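Local atomic coordinates of disulfide oxidoreductase (Xylella fastidiosa, PDB entry 2REM), a protein that probably acts as a DsbA-type thiol-disulfide oxidoreductase of the periplasm, forming or exchanging disulfide bonds in other proteins. Residues A[31-36]-A[62-67]; A[74-79]-A[136-141]; A[41-46]-A[173-178]. One frame throughout, in Å; residues are numbered along the deposited sequence.

Contact 1: residues A[31-36]-A[62-67]; sequences EIFGYT and LVPAVF
F33 and P64, E31 and L62 pair on one face of two parallel strands, with I32 and V63 on the other; strands 27-33 and 58-64 are the parallel pair of a beta-alpha-beta unit of the thioredoxin fold. C37 and C40, the predicted redox pair, not disulfide-bonded here, sit at the start of the helix joining them, and the F33 side chain touches these residues.

The tight part is the backbone and the F33 ring. V63 N reaches E31 O almost straight (176°), and V63 O accepts F33 N at 3.0 Å. The third bond, from A65 N to F33 O, is short at 2.6 Å. P64 N falls between these bonds, on the outer side of an edge strand, where a proline costs no pairing. With CG set between its backbone N and carbonyl carbon (chi1 78°), the F33 ring leans across to the neighbouring strand: CD2 comes within 3.5 Å of V63 O, and CE2 packs against L62 CB at 3.8 Å and also against P64 CB. The broad aromatic thus touches L62, V63 and P64 together, while Y78 and H91 meet it edge-to-face from the surrounding helices. E31 and L62 lie close, side by side, though L62 is partly exposed.

On the opposite face, V63 packs on A144 and I32 on Y147 of helix 135-151, branched side chains well suited to a buried sheet surface. I32 CG2 touches A65 CB at 3.7 Å. The looser end is that of F67. Beyond P64 the chain leaves the strand, through A65, toward this partly exposed residue, whose CZ approaches I32 CG2 only to 4.3 Å. Within the segment, A65 CB lies 3.4 Å above the plane of the F67 ring, over its centre.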
loop_
_atom_site.group_PDB
_atom_site.type_symbol
_atom_site.label_atom_id
_atom_site.label_comp_id
_atom_site.label_asym_id
_atom_site.label_seq_id
_atom_site.Cartn_x
_atom_site.Cartn_y
_atom_site.Cartn_z
ATOM N N GLU A 31 4.164 1.554 -0.349
ATOM C CA GLU A 31 3.538 1.577 0.977
ATOM C C GLU A 31 2.683 0.336 1.131
ATOM O O GLU A 31 1.712 0.151 0.382
ATOM C CB GLU A 31 2.614 2.776 1.166
ATOM C CG GLU A 31 2.105 2.871 2.627
ATOM C CD GLU A 31 0.732 3.532 2.776
ATOM O OE1 GLU A 31 -0.030 3.601 1.792
ATOM O OE2 GLU A 31 0.412 3.972 3.899
ATOM N N ILE A 32 3.048 -0.499 2.091
ATOM C CA ILE A 32 2.210 -1.604 2.536
ATOM C C ILE A 32 1.249 -0.973 3.524
ATOM O O ILE A 32 1.665 -0.339 4.505
ATOM C CB ILE A 32 3.018 -2.746 3.184
ATOM C CG1 ILE A 32 4.104 -3.247 2.214
ATOM C CG2 ILE A 32 2.076 -3.876 3.693
ATOM C CD1 ILE A 32 5.012 -4.337 2.790
ATOM N N PHE A 33 -0.044 -1.066 3.208
ATOM C CA PHE A 33 -1.066 -0.422 4.015
ATOM C C PHE A 33 -2.215 -1.422 4.187
ATOM O O PHE A 33 -2.336 -2.405 3.436
ATOM C CB PHE A 33 -1.617 0.816 3.274
ATOM C CG PHE A 33 -2.607 0.445 2.196
ATOM C CD1 PHE A 33 -3.985 0.481 2.444
ATOM C CD2 PHE A 33 -2.162 -0.006 0.967
ATOM C CE1 PHE A 33 -4.876 0.069 1.483
ATOM C CE2 PHE A 33 -3.059 -0.399 -0.002
ATOM C CZ PHE A 33 -4.405 -0.363 0.255
ATOM N N GLY A 34 -3.049 -1.167 5.169
ATOM C CA GLY A 34 -4.358 -1.804 5.239
ATOM C C GLY A 34 -5.413 -0.730 5.461
ATOM O O GLY A 34 -5.205 0.216 6.228
ATOM N N TYR A 35 -6.556 -0.874 4.800
ATOM C CA TYR A 35 -7.719 -0.027 5.053
ATOM C C TYR A 35 -8.182 -0.077 6.508
ATOM O O TYR A 35 -8.694 0.912 7.043
ATOM C CB TYR A 35 -8.862 -0.432 4.114
ATOM C CG TYR A 35 -8.746 0.125 2.707
ATOM C CD1 TYR A 35 -8.511 1.490 2.493
ATOM C CD2 TYR A 35 -8.920 -0.695 1.599
ATOM C CE1 TYR A 35 -8.416 2.003 1.224
ATOM C CE2 TYR A 35 -8.847 -0.178 0.306
ATOM C CZ TYR A 35 -8.587 1.174 0.141
ATOM O OH TYR A 35 -8.513 1.711 -1.099
ATOM N N THR A 36 -7.964 -1.220 7.161
ATOM C CA THR A 36 -8.382 -1.401 8.549
ATOM C C THR A 36 -7.460 -0.720 9.540
ATOM O O THR A 36 -7.773 -0.650 10.729
ATOM C CB THR A 36 -8.484 -2.906 8.962
ATOM O OG1 THR A 36 -7.219 -3.550 8.808
ATOM C CG2 THR A 36 -9.538 -3.633 8.148
ATOM N N LEU A 62 0.981 1.362 -4.022
ATOM C CA LEU A 62 0.320 0.828 -2.839
ATOM C C LEU A 62 0.263 -0.665 -2.923
ATOM O O LEU A 62 -0.091 -1.229 -3.977
ATOM C CB LEU A 62 -1.114 1.380 -2.720
ATOM C CG LEU A 62 -1.230 2.890 -2.599
ATOM C CD1 LEU A 62 -2.684 3.243 -2.437
ATOM C CD2 LEU A 62 -0.405 3.447 -1.436
ATOM N N VAL A 63 0.593 -1.320 -1.815
ATOM C CA VAL A 63 0.464 -2.760 -1.723
ATOM C C VAL A 63 -0.331 -3.040 -0.451
ATOM O O VAL A 63 0.094 -2.699 0.669
ATOM C CB VAL A 63 1.842 -3.506 -1.713
ATOM C CG1 VAL A 63 1.678 -5.041 -1.449
ATOM C CG2 VAL A 63 2.587 -3.271 -3.024
ATOM N N PRO A 64 -1.498 -3.677 -0.616
ATOM C CA PRO A 64 -2.282 -3.906 0.573
ATOM C C PRO A 64 -1.630 -4.999 1.416
ATOM O O PRO A 64 -1.005 -5.929 0.868
ATOM C CB PRO A 64 -3.647 -4.333 0.015
ATOM C CG PRO A 64 -3.363 -4.946 -1.293
ATOM C CD PRO A 64 -2.113 -4.238 -1.836
ATOM N N ALA A 65 -1.733 -4.844 2.731
ATOM C CA ALA A 65 -1.269 -5.808 3.698
ATOM C C ALA A 65 -2.200 -7.019 3.755
ATOM O O ALA A 65 -3.390 -6.923 4.152
ATOM C CB ALA A 65 -1.129 -5.151 5.103
ATOM N N VAL A 66 -1.631 -8.155 3.371
ATOM C CA VAL A 66 -2.315 -9.431 3.437
ATOM C C VAL A 66 -1.793 -10.106 4.678
ATOM O O VAL A 66 -0.838 -10.904 4.629
ATOM C CB VAL A 66 -2.109 -10.275 2.165
ATOM C CG1 VAL A 66 -2.802 -11.614 2.314
ATOM C CG2 VAL A 66 -2.687 -9.512 0.954
ATOM N N PHE A 67 -2.397 -9.736 5.808
ATOM C CA PHE A 67 -1.860 -10.107 7.110
ATOM C C PHE A 67 -2.765 -11.152 7.767
ATOM O O PHE A 67 -2.536 -11.550 8.904
ATOM C CB PHE A 67 -1.752 -8.865 8.015
ATOM C CG PHE A 67 -0.592 -7.937 7.698
ATOM C CD1 PHE A 67 0.412 -8.286 6.792
ATOM C CD2 PHE A 67 -0.491 -6.723 8.366
ATOM C CE1 PHE A 67 1.475 -7.422 6.545
ATOM C CE2 PHE A 67 0.559 -5.863 8.138
ATOM C CZ PHE A 67 1.552 -6.210 7.207
#

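Contact 2: residues A[74-79]-A[136-141]; sequences FARAYL and EVEKRF
R76 lies across V137, F141 and E138 where two helices cross at 121°, their axes 9.4 Å apart. They are the first and last helices of the all-helical region that DsbA proteins carry between strands 58-64 and 158-161 of the thioredoxin fold.

From CB, which leaves its helix alongside the partner rather than straight at it, the R76 chain carries CG close to V137 CG1, an apolar touch whose exact spacing is doubtful. The bend at chi3 (-76°) then puts NE beside F141 CD1 and CE1. Beyond it the guanidinium spreads over the F141 ring, planes 23° apart, with CZ 3.8 Å from the ring centroid: a stack that is also a cation-pi contact. NH1 sits over the centre of the ring, 3.1 Å above its plane. NH2 ends the chain in a salt bridge to E138 OE1, at 2.8 Å, with the carboxylate nearly coplanar with the guanidinium. Arginine suits this partly exposed margin because its methylenes, flat cation and N-H groups each find a different partner.

Deeper in, L79 takes over as a wholly apolar side chain. Its CD1 lies against the F141 backbone, apparently tightly, near the N already bonded to V137 O, while CD2 rests on R140 CB at 3.8 Å. A75 adds only a methyl beside F141 CE1, small enough to admit the large ring, and F141 itself continues to V66.

E138 is steadied from its own helix, since OE2 bonds to Q142 NE2; the remaining oxygen, OE1, also draws a weak bond from R76 NH1, at 3.3 Å.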
loop_
_atom_site.group_PDB
_atom_site.type_symbol
_atom_site.label_atom_id
_atom_site.label_comp_id
_atom_site.label_asym_id
_atom_site.label_seq_id
_atom_site.Cartn_x
_atom_site.Cartn_y
_atom_site.Cartn_z
ATOM N N PHE A 74 -10.070 -6.631 3.055
ATOM C CA PHE A 74 -9.774 -5.270 2.640
ATOM C C PHE A 74 -8.617 -5.171 1.678
ATOM O O PHE A 74 -8.558 -4.245 0.856
ATOM C CB PHE A 74 -9.580 -4.373 3.855
ATOM C CG PHE A 74 -10.848 -4.082 4.531
ATOM C CD1 PHE A 74 -11.715 -3.134 3.990
ATOM C CD2 PHE A 74 -11.238 -4.799 5.663
ATOM C CE1 PHE A 74 -12.946 -2.852 4.593
ATOM C CE2 PHE A 74 -12.468 -4.521 6.269
ATOM C CZ PHE A 74 -13.321 -3.534 5.707
ATOM N N ALA A 75 -7.693 -6.126 1.776
ATOM C CA ALA A 75 -6.649 -6.217 0.766
ATOM C C ALA A 75 -7.314 -6.528 -0.566
ATOM O O ALA A 75 -6.984 -5.962 -1.597
ATOM C CB ALA A 75 -5.669 -7.323 1.104
ATOM N N ARG A 76 -8.220 -7.500 -0.542
ATOM C CA ARG A 76 -8.908 -7.908 -1.737
ATOM C C ARG A 76 -9.806 -6.778 -2.276
ATOM O O ARG A 76 -9.893 -6.586 -3.492
ATOM C CB ARG A 76 -9.675 -9.212 -1.453
ATOM C CG ARG A 76 -9.829 -10.098 -2.637
ATOM C CD ARG A 76 -10.469 -11.429 -2.219
ATOM N NE ARG A 76 -9.536 -12.314 -1.532
ATOM C CZ ARG A 76 -8.639 -13.103 -2.114
ATOM N NH1 ARG A 76 -7.879 -13.874 -1.339
ATOM N NH2 ARG A 76 -8.501 -13.142 -3.462
ATOM N N ALA A 77 -10.448 -6.034 -1.371
ATOM C CA ALA A 77 -11.225 -4.856 -1.730
ATOM C C ALA A 77 -10.351 -3.874 -2.514
ATOM O O ALA A 77 -10.722 -3.429 -3.578
ATOM C CB ALA A 77 -11.778 -4.166 -0.502
ATOM N N TYR A 78 -9.208 -3.517 -1.944
ATOM C CA TYR A 78 -8.299 -2.611 -2.630
ATOM C C TYR A 78 -7.959 -3.104 -4.026
ATOM O O TYR A 78 -8.027 -2.355 -4.988
ATOM C CB TYR A 78 -6.997 -2.406 -1.838
ATOM C CG TYR A 78 -6.044 -1.576 -2.664
ATOM C CD1 TYR A 78 -6.238 -0.194 -2.791
ATOM C CD2 TYR A 78 -4.973 -2.183 -3.351
ATOM C CE1 TYR A 78 -5.391 0.577 -3.599
ATOM C CE2 TYR A 78 -4.111 -1.428 -4.150
ATOM C CZ TYR A 78 -4.332 -0.057 -4.265
ATOM O OH TYR A 78 -3.492 0.693 -5.038
ATOM N N LEU A 79 -7.540 -4.362 -4.118
ATOM C CA LEU A 79 -7.126 -4.915 -5.398
ATOM C C LEU A 79 -8.261 -4.928 -6.409
ATOM O O LEU A 79 -8.045 -4.589 -7.545
ATOM C CB LEU A 79 -6.522 -6.321 -5.234
ATOM C CG LEU A 79 -5.257 -6.279 -4.345
ATOM C CD1 LEU A 79 -4.892 -7.674 -3.933
ATOM C CD2 LEU A 79 -4.080 -5.607 -5.038
ATOM N N GLU A 136 -7.813 -12.290 -11.415
ATOM C CA GLU A 136 -6.849 -11.184 -11.454
ATOM C C GLU A 136 -6.573 -10.706 -10.047
ATOM O O GLU A 136 -5.425 -10.515 -9.649
ATOM C CB GLU A 136 -7.327 -10.014 -12.328
ATOM C CG GLU A 136 -6.294 -8.866 -12.438
ATOM C CD GLU A 136 -4.894 -9.336 -12.847
ATOM O OE1 GLU A 136 -4.766 -10.341 -13.589
ATOM O OE2 GLU A 136 -3.915 -8.685 -12.426
ATOM N N VAL A 137 -7.642 -10.528 -9.285
ATOM C CA VAL A 137 -7.509 -10.128 -7.896
ATOM C C VAL A 137 -6.755 -11.163 -7.060
ATOM O O VAL A 137 -5.891 -10.802 -6.256
ATOM C CB VAL A 137 -8.883 -9.786 -7.303
ATOM C CG1 VAL A 137 -8.836 -9.796 -5.757
ATOM C CG2 VAL A 137 -9.298 -8.428 -7.840
ATOM N N GLU A 138 -7.064 -12.440 -7.268
ATOM C CA GLU A 138 -6.402 -13.496 -6.510
ATOM C C GLU A 138 -4.902 -13.478 -6.829
ATOM O O GLU A 138 -4.062 -13.568 -5.922
ATOM C CB GLU A 138 -7.021 -14.853 -6.841
ATOM C CG GLU A 138 -6.275 -16.047 -6.289
ATOM C CD GLU A 138 -6.339 -16.182 -4.756
ATOM O OE1 GLU A 138 -7.167 -15.490 -4.121
ATOM O OE2 GLU A 138 -5.558 -17.009 -4.199
ATOM N N LYS A 139 -4.576 -13.331 -8.116
ATOM C CA LYS A 139 -3.175 -13.143 -8.520
ATOM C C LYS A 139 -2.475 -11.986 -7.795
ATOM O O LYS A 139 -1.396 -12.166 -7.214
ATOM C CB LYS A 139 -3.062 -12.994 -10.036
ATOM C CG LYS A 139 -1.652 -12.799 -10.510
ATOM C CD LYS A 139 -1.627 -12.568 -11.995
ATOM C CE LYS A 139 -0.210 -12.236 -12.434
ATOM N NZ LYS A 139 -0.169 -12.289 -13.902
ATOM N N ARG A 140 -3.090 -10.802 -7.828
ATOM C CA ARG A 140 -2.561 -9.622 -7.152
ATOM C C ARG A 140 -2.510 -9.818 -5.635
ATOM O O ARG A 140 -1.571 -9.362 -4.960
ATOM C CB ARG A 140 -3.446 -8.402 -7.468
ATOM C CG ARG A 140 -3.424 -8.090 -8.942
ATOM C CD ARG A 140 -4.170 -6.840 -9.236
ATOM N NE ARG A 140 -4.143 -6.595 -10.660
ATOM C CZ ARG A 140 -4.256 -5.406 -11.228
ATOM N NH1 ARG A 140 -4.396 -4.324 -10.491
ATOM N NH2 ARG A 140 -4.218 -5.323 -12.549
ATOM N N PHE A 141 -3.528 -10.497 -5.108
ATOM C CA PHE A 141 -3.577 -10.814 -3.680
ATOM C C PHE A 141 -2.409 -11.723 -3.276
ATOM O O PHE A 141 -1.713 -11.472 -2.279
ATOM C CB PHE A 141 -4.935 -11.466 -3.358
ATOM C CG PHE A 141 -5.109 -11.859 -1.921
ATOM C CD1 PHE A 141 -5.796 -11.028 -1.042
ATOM C CD2 PHE A 141 -4.618 -13.088 -1.459
ATOM C CE1 PHE A 141 -5.973 -11.416 0.297
ATOM C CE2 PHE A 141 -4.818 -13.501 -0.141
ATOM C CZ PHE A 141 -5.489 -12.661 0.740
#

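Contact 3: residues A[41-46]-A[173-178]; sequences AHFDSK and EDTLRI
F43 extends toward L176 with CG anti to its backbone N (chi1 -174°), while L176 holds CG anti to its own carbonyl carbon, and the two side chains meet tip to tip. L176 CD2 lies at the edge of the F43 ring, near its plane, 3.7 Å from CZ. This joins helix 38-52, which has the CxxC residues of the thioredoxin fold at its start, to the C-terminal helix 172-190. The axes are 11.3 Å apart, a spacing that long side chains bridge: F43 also stacks on F172, and L176 reaches L47 and W50. T175 offers its methyl, CG2, to F43 CZ at 4.2 Å, while its hydroxyl is bonded to D171 O.

At the exposed margin K46 and E173 cross at about a right angle. K46 is extended until chi4 (79°), which turns NZ aside, so that CE rather than NZ is nearest to the carboxylate. The 3.0 Å between K46 CE and E173 OE1 is short, and the exact placing of these exposed ends is doubtful. With NZ 4.1 Å from E173 OE1, the two groups form no salt bridge. Cohesion here thus rests mainly on apolar contacts, and the nearby opposite charges probably add only a weak, solvent-screened attraction.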
loop_
_atom_site.group_PDB
_atom_site.type_symbol
_atom_site.label_atom_id
_atom_site.label_comp_id
_atom_site.label_asym_id
_atom_site.label_seq_id
_atom_site.Cartn_x
_atom_site.Cartn_y
_atom_site.Cartn_z
ATOM N N ALA A 41 -4.819 5.164 7.591
ATOM C CA ALA A 41 -5.828 6.181 7.319
ATOM C C ALA A 41 -5.270 7.567 7.572
ATOM O O ALA A 41 -5.491 8.487 6.783
ATOM C CB ALA A 41 -7.070 5.949 8.181
ATOM N N HIS A 42 -4.525 7.697 8.667
ATOM C CA HIS A 42 -4.022 8.994 9.108
ATOM C C HIS A 42 -2.869 9.453 8.232
ATOM O O HIS A 42 -2.681 10.642 8.010
ATOM C CB HIS A 42 -3.581 8.926 10.568
ATOM C CG HIS A 42 -4.707 8.717 11.538
ATOM N ND1 HIS A 42 -4.502 8.296 12.834
ATOM C CD2 HIS A 42 -6.047 8.866 11.399
ATOM C CE1 HIS A 42 -5.665 8.209 13.457
ATOM N NE2 HIS A 42 -6.619 8.541 12.604
ATOM N N PHE A 43 -2.109 8.495 7.731
ATOM C CA PHE A 43 -0.926 8.772 6.964
ATOM C C PHE A 43 -1.261 9.128 5.535
ATOM O O PHE A 43 -0.486 9.808 4.871
ATOM C CB PHE A 43 -0.065 7.515 6.967
ATOM C CG PHE A 43 1.288 7.668 6.337
ATOM C CD1 PHE A 43 2.036 8.838 6.467
ATOM C CD2 PHE A 43 1.850 6.590 5.670
ATOM C CE1 PHE A 43 3.332 8.933 5.904
ATOM C CE2 PHE A 43 3.120 6.675 5.115
ATOM C CZ PHE A 43 3.850 7.854 5.238
ATOM N N ASP A 44 -2.405 8.654 5.045
ATOM C CA ASP A 44 -2.594 8.648 3.615
ATOM C C ASP A 44 -2.471 10.024 2.975
ATOM O O ASP A 44 -1.823 10.165 1.947
ATOM C CB ASP A 44 -3.886 7.966 3.200
ATOM C CG ASP A 44 -3.988 7.851 1.695
ATOM O OD1 ASP A 44 -3.189 7.086 1.059
ATOM O OD2 ASP A 44 -4.827 8.575 1.159
ATOM N N SER A 45 -3.055 11.043 3.588
ATOM C CA SER A 45 -3.014 12.373 2.981
ATOM C C SER A 45 -1.588 12.882 2.874
ATOM O O SER A 45 -1.226 13.441 1.841
ATOM C CB SER A 45 -3.885 13.366 3.742
ATOM O OG SER A 45 -3.267 13.688 4.970
ATOM N N LYS A 46 -0.794 12.694 3.935
ATOM C CA LYS A 46 0.622 13.100 3.929
ATOM C C LYS A 46 1.373 12.287 2.868
ATOM O O LYS A 46 2.204 12.830 2.134
ATOM C CB LYS A 46 1.304 12.948 5.313
ATOM C CG LYS A 46 1.215 14.166 6.224
ATOM C CD LYS A 46 1.984 13.979 7.556
ATOM C CE LYS A 46 1.831 15.183 8.494
ATOM N NZ LYS A 46 0.523 15.199 9.231
ATOM N N GLU A 173 6.239 11.957 9.427
ATOM C CA GLU A 173 7.263 12.846 8.864
ATOM C C GLU A 173 8.639 12.202 8.792
ATOM O O GLU A 173 9.334 12.329 7.789
ATOM C CB GLU A 173 7.355 14.165 9.622
ATOM C CG GLU A 173 6.875 15.336 8.799
ATOM C CD GLU A 173 5.391 15.275 8.531
ATOM O OE1 GLU A 173 4.624 15.055 9.505
ATOM O OE2 GLU A 173 4.986 15.452 7.355
ATOM N N ASP A 174 9.028 11.534 9.871
ATOM C CA ASP A 174 10.297 10.810 9.922
ATOM C C ASP A 174 10.296 9.725 8.851
ATOM O O ASP A 174 11.277 9.499 8.143
ATOM C CB ASP A 174 10.474 10.218 11.321
ATOM C CG ASP A 174 11.813 9.544 11.519
ATOM O OD1 ASP A 174 11.823 8.438 12.130
ATOM O OD2 ASP A 174 12.864 10.109 11.092
ATOM N N THR A 175 9.180 9.024 8.752
ATOM C CA THR A 175 9.055 7.974 7.756
ATOM C C THR A 175 9.328 8.508 6.352
ATOM O O THR A 175 10.067 7.877 5.578
ATOM C CB THR A 175 7.680 7.309 7.842
ATOM O OG1 THR A 175 7.658 6.554 9.042
ATOM C CG2 THR A 175 7.467 6.344 6.689
ATOM N N LEU A 176 8.761 9.674 6.044
ATOM C CA LEU A 176 8.910 10.289 4.723
ATOM C C LEU A 176 10.317 10.848 4.514
ATOM O O LEU A 176 10.858 10.750 3.410
ATOM C CB LEU A 176 7.834 11.346 4.488
ATOM C CG LEU A 176 6.423 10.744 4.264
ATOM C CD1 LEU A 176 5.409 11.827 3.893
ATOM C CD2 LEU A 176 6.411 9.618 3.225
ATOM N N ARG A 177 10.910 11.384 5.578
ATOM C CA ARG A 177 12.278 11.891 5.535
ATOM C C ARG A 177 13.248 10.745 5.272
ATOM O O ARG A 177 14.186 10.886 4.504
ATOM C CB ARG A 177 12.661 12.579 6.838
ATOM C CG ARG A 177 12.029 13.965 7.042
ATOM C CD ARG A 177 12.586 14.602 8.320
ATOM N NE ARG A 177 11.513 15.046 9.213
ATOM C CZ ARG A 177 11.238 14.490 10.395
ATOM N NH1 ARG A 177 11.975 13.481 10.850
ATOM N NH2 ARG A 177 10.243 14.956 11.141
ATOM N N ILE A 178 13.015 9.603 5.907
ATOM C CA ILE A 178 13.913 8.457 5.732
ATOM C C ILE A 178 13.729 7.932 4.313
ATOM O O ILE A 178 14.695 7.534 3.652
ATOM C CB ILE A 178 13.619 7.334 6.768
ATOM C CG1 ILE A 178 13.917 7.801 8.198
ATOM C CG2 ILE A 178 14.359 6.009 6.423
ATOM C CD1 ILE A 178 13.136 6.971 9.227
#

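In the fold
Contact 1 is the core of the three, a buried strand pair held by backbone hydrogen bonds, and the other two are partly buried helix pairs on opposite sides of the chain's centre. Contact 2 reaches contact 1 through V66 against F141 and Y78 against L62, so helices 71-83 and 135-151 pack on the edge strand 58-64 and the loop that follows it. Contact 3 uses the helix that connects the two strands of contact 1, and E31 OE2 packs against F43. Side chains do the work in both helix pairs: contact 2 has a true salt bridge and a cation-pi stack at its margin, whereas contact 3 combines apolar tips with unbonded charges. Contacts 2 and 3 do not touch.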